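APC3568 protein (Geobacillus stearothermophilus, PDB 1RFZ) is of unknown biochemical function but belongs to the phosphatidylglycerophosphatase A family and may therefore hydrolyse phosphatidylglycerophosphate to phosphatidylglycerol. Local coordinates at residues A31-Y36 / G128-L133. Sequence-based numbering, arbitrary orientation.
Sequences AELVYY and GILQYL
Gly128 meets the end of Leu33, with CD2 of Leu33 4.4 Å from CA of Gly128. This is where the two backbones come nearest, the CA atoms of Leu33 and Gly128 lying 6.7 Å apart. Gly128 is still loop, and its positive phi (58°) turns the chain just ahead of helix 129-134. Ile129 follows and lends the end of its side chain. Its CB points neither at helix 27-38 nor away from it, but CG1 carries CD1 back across, and CD1 of Ile129 lies 4.3 Å from CD1 of Leu33. Val25, in the loop leading into helix 27-38, also touches Ile129. The contact thus joins the second half of an all-helical chain to a helix near its beginning, with 91 residues between the two segments, none of them in a strand. Both segments fall in the phosphatidylglycerophosphatase A family region. Leu130 makes the closest approach: its CD1 is 4.0 Å from CD1 of Leu33 and 4.1 Å from CD2 of Leu33. CG of Leu130 also touches Leu33 CD1, so one methyl of Leu33 rests against the branch point of Leu130. The two leucine side chains are set at a slant to each other. Both have CG anti to the carbonyl carbon (chi1 -65° in Leu33, -66° in Leu130), and in each the bond from CA to CB points toward the other segment. No hydrogen bond crosses the contact; the touching side chains are buried and apolar. Ala153 of helix 145-163 also packs on Leu33, which therefore meets two other helices. Further along, Leu133 turns to helix 145-163 instead, packing on Leu145 and Val149, while its carbonyl O accepts a hydrogen bond from ND2 of Asn142.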
loop_
_atom_site.group_PDB
_atom_site.type_symbol
_atom_site.label_atom_id
_atom_site.label_comp_id
_atom_site.label_asym_id
_atom_site.label_seq_id
_atom_site.Cartn_x
_atom_site.Cartn_y
_atom_site.Cartn_z
ATOM N N ALA A 31 20.459 13.558 -0.604
ATOM C CA ALA A 31 20.522 13.982 -1.993
ATOM C C ALA A 31 21.685 13.237 -2.634
ATOM O O ALA A 31 21.715 13.023 -3.850
ATOM C CB ALA A 31 20.743 15.499 -2.087
ATOM N N GLU A 32 22.650 12.836 -1.814
ATOM C CA GLU A 32 23.786 12.100 -2.342
ATOM C C GLU A 32 23.260 10.758 -2.839
ATOM O O GLU A 32 23.730 10.226 -3.841
ATOM C CB GLU A 32 24.862 11.929 -1.264
ATOM C CG GLU A 32 25.580 13.239 -0.939
ATOM C CD GLU A 32 26.739 13.073 0.029
ATOM O OE1 GLU A 32 27.687 12.324 -0.292
ATOM O OE2 GLU A 32 26.707 13.699 1.111
ATOM N N LEU A 33 22.255 10.235 -2.141
ATOM C CA LEU A 33 21.628 8.973 -2.504
ATOM C C LEU A 33 20.813 9.147 -3.779
ATOM O O LEU A 33 20.694 8.218 -4.576
ATOM C CB LEU A 33 20.708 8.511 -1.383
ATOM C CG LEU A 33 21.374 8.154 -0.057
ATOM C CD1 LEU A 33 20.316 7.799 0.980
ATOM C CD2 LEU A 33 22.324 6.990 -0.278
ATOM N N VAL A 34 20.249 10.339 -3.965
ATOM C CA VAL A 34 19.455 10.628 -5.148
ATOM C C VAL A 34 20.319 10.671 -6.409
ATOM O O VAL A 34 19.886 10.223 -7.477
ATOM C CB VAL A 34 18.690 11.966 -5.016
ATOM C CG1 VAL A 34 17.730 12.136 -6.190
ATOM C CG2 VAL A 34 17.913 11.998 -3.728
ATOM N N TYR A 35 21.531 11.208 -6.301
ATOM C CA TYR A 35 22.425 11.250 -7.462
ATOM C C TYR A 35 22.787 9.794 -7.827
ATOM O O TYR A 35 22.859 9.432 -8.998
ATOM C CB TYR A 35 23.699 12.040 -7.132
ATOM C CG TYR A 35 24.442 12.587 -8.345
ATOM C CD1 TYR A 35 24.001 13.748 -8.992
ATOM C CD2 TYR A 35 25.590 11.950 -8.842
ATOM C CE1 TYR A 35 24.683 14.264 -10.105
ATOM C CE2 TYR A 35 26.282 12.458 -9.957
ATOM C CZ TYR A 35 25.822 13.614 -10.583
ATOM O OH TYR A 35 26.482 14.126 -11.685
ATOM N N TYR A 36 22.993 8.962 -6.808
ATOM C CA TYR A 36 23.327 7.553 -6.993
ATOM C C TYR A 36 22.256 6.819 -7.799
ATOM O O TYR A 36 22.574 5.953 -8.614
ATOM C CB TYR A 36 23.513 6.895 -5.618
ATOM C CG TYR A 36 23.609 5.378 -5.588
ATOM C CD1 TYR A 36 22.491 4.575 -5.822
ATOM C CD2 TYR A 36 24.810 4.748 -5.264
ATOM C CE1 TYR A 36 22.564 3.172 -5.726
ATOM C CE2 TYR A 36 24.903 3.343 -5.167
ATOM C CZ TYR A 36 23.780 2.555 -5.398
ATOM O OH TYR A 36 23.869 1.167 -5.312
ATOM N N GLY A 128 26.223 5.179 0.742
ATOM C CA GLY A 128 26.296 6.418 1.510
ATOM C C GLY A 128 25.978 6.318 2.992
ATOM O O GLY A 128 26.343 5.335 3.652
ATOM N N ILE A 129 25.300 7.336 3.523
ATOM C CA ILE A 129 24.946 7.354 4.939
ATOM C C ILE A 129 24.369 6.033 5.412
ATOM O O ILE A 129 24.696 5.560 6.499
ATOM C CB ILE A 129 23.909 8.432 5.264
ATOM C CG1 ILE A 129 23.385 9.049 3.971
ATOM C CG2 ILE A 129 24.507 9.451 6.204
ATOM C CD1 ILE A 129 22.199 9.974 4.178
ATOM N N LEU A 130 23.498 5.450 4.596
ATOM C CA LEU A 130 22.859 4.185 4.936
ATOM C C LEU A 130 23.892 3.260 5.555
ATOM O O LEU A 130 23.613 2.538 6.523
ATOM C CB LEU A 130 22.231 3.570 3.680
ATOM C CG LEU A 130 21.064 4.425 3.135
ATOM C CD1 LEU A 130 20.568 3.897 1.786
ATOM C CD2 LEU A 130 19.929 4.449 4.175
ATOM N N GLN A 131 25.098 3.320 4.998
ATOM C CA GLN A 131 26.219 2.532 5.485
ATOM C C GLN A 131 26.382 2.775 6.983
ATOM O O GLN A 131 26.466 1.838 7.778
ATOM C CB GLN A 131 27.496 2.951 4.762
ATOM C CG GLN A 131 28.746 2.283 5.295
ATOM C CD GLN A 131 28.775 0.797 5.006
ATOM O OE1 GLN A 131 29.661 0.080 5.478
ATOM N NE2 GLN A 131 27.811 0.324 4.218
ATOM N N TYR A 132 26.423 4.048 7.361
ATOM C CA TYR A 132 26.575 4.422 8.754
ATOM C C TYR A 132 25.373 4.063 9.615
ATOM O O TYR A 132 25.534 3.617 10.750
ATOM C CB TYR A 132 26.842 5.926 8.874
ATOM C CG TYR A 132 26.524 6.495 10.244
ATOM C CD1 TYR A 132 27.171 6.025 11.385
ATOM C CD2 TYR A 132 25.546 7.474 10.400
ATOM C CE1 TYR A 132 26.847 6.512 12.646
ATOM C CE2 TYR A 132 25.215 7.969 11.656
ATOM C CZ TYR A 132 25.866 7.483 12.774
ATOM O OH TYR A 132 25.528 7.959 14.021
ATOM N N LEU A 133 24.168 4.257 9.087
ATOM C CA LEU A 133 22.973 3.976 9.871
ATOM C C LEU A 133 22.719 2.500 10.090
ATOM O O LEU A 133 22.119 2.112 11.096
ATOM C CB LEU A 133 21.741 4.606 9.226
ATOM C CG LEU A 133 21.640 6.125 9.220
ATOM C CD1 LEU A 133 22.637 6.699 8.231
ATOM C CD2 LEU A 133 20.234 6.527 8.833
#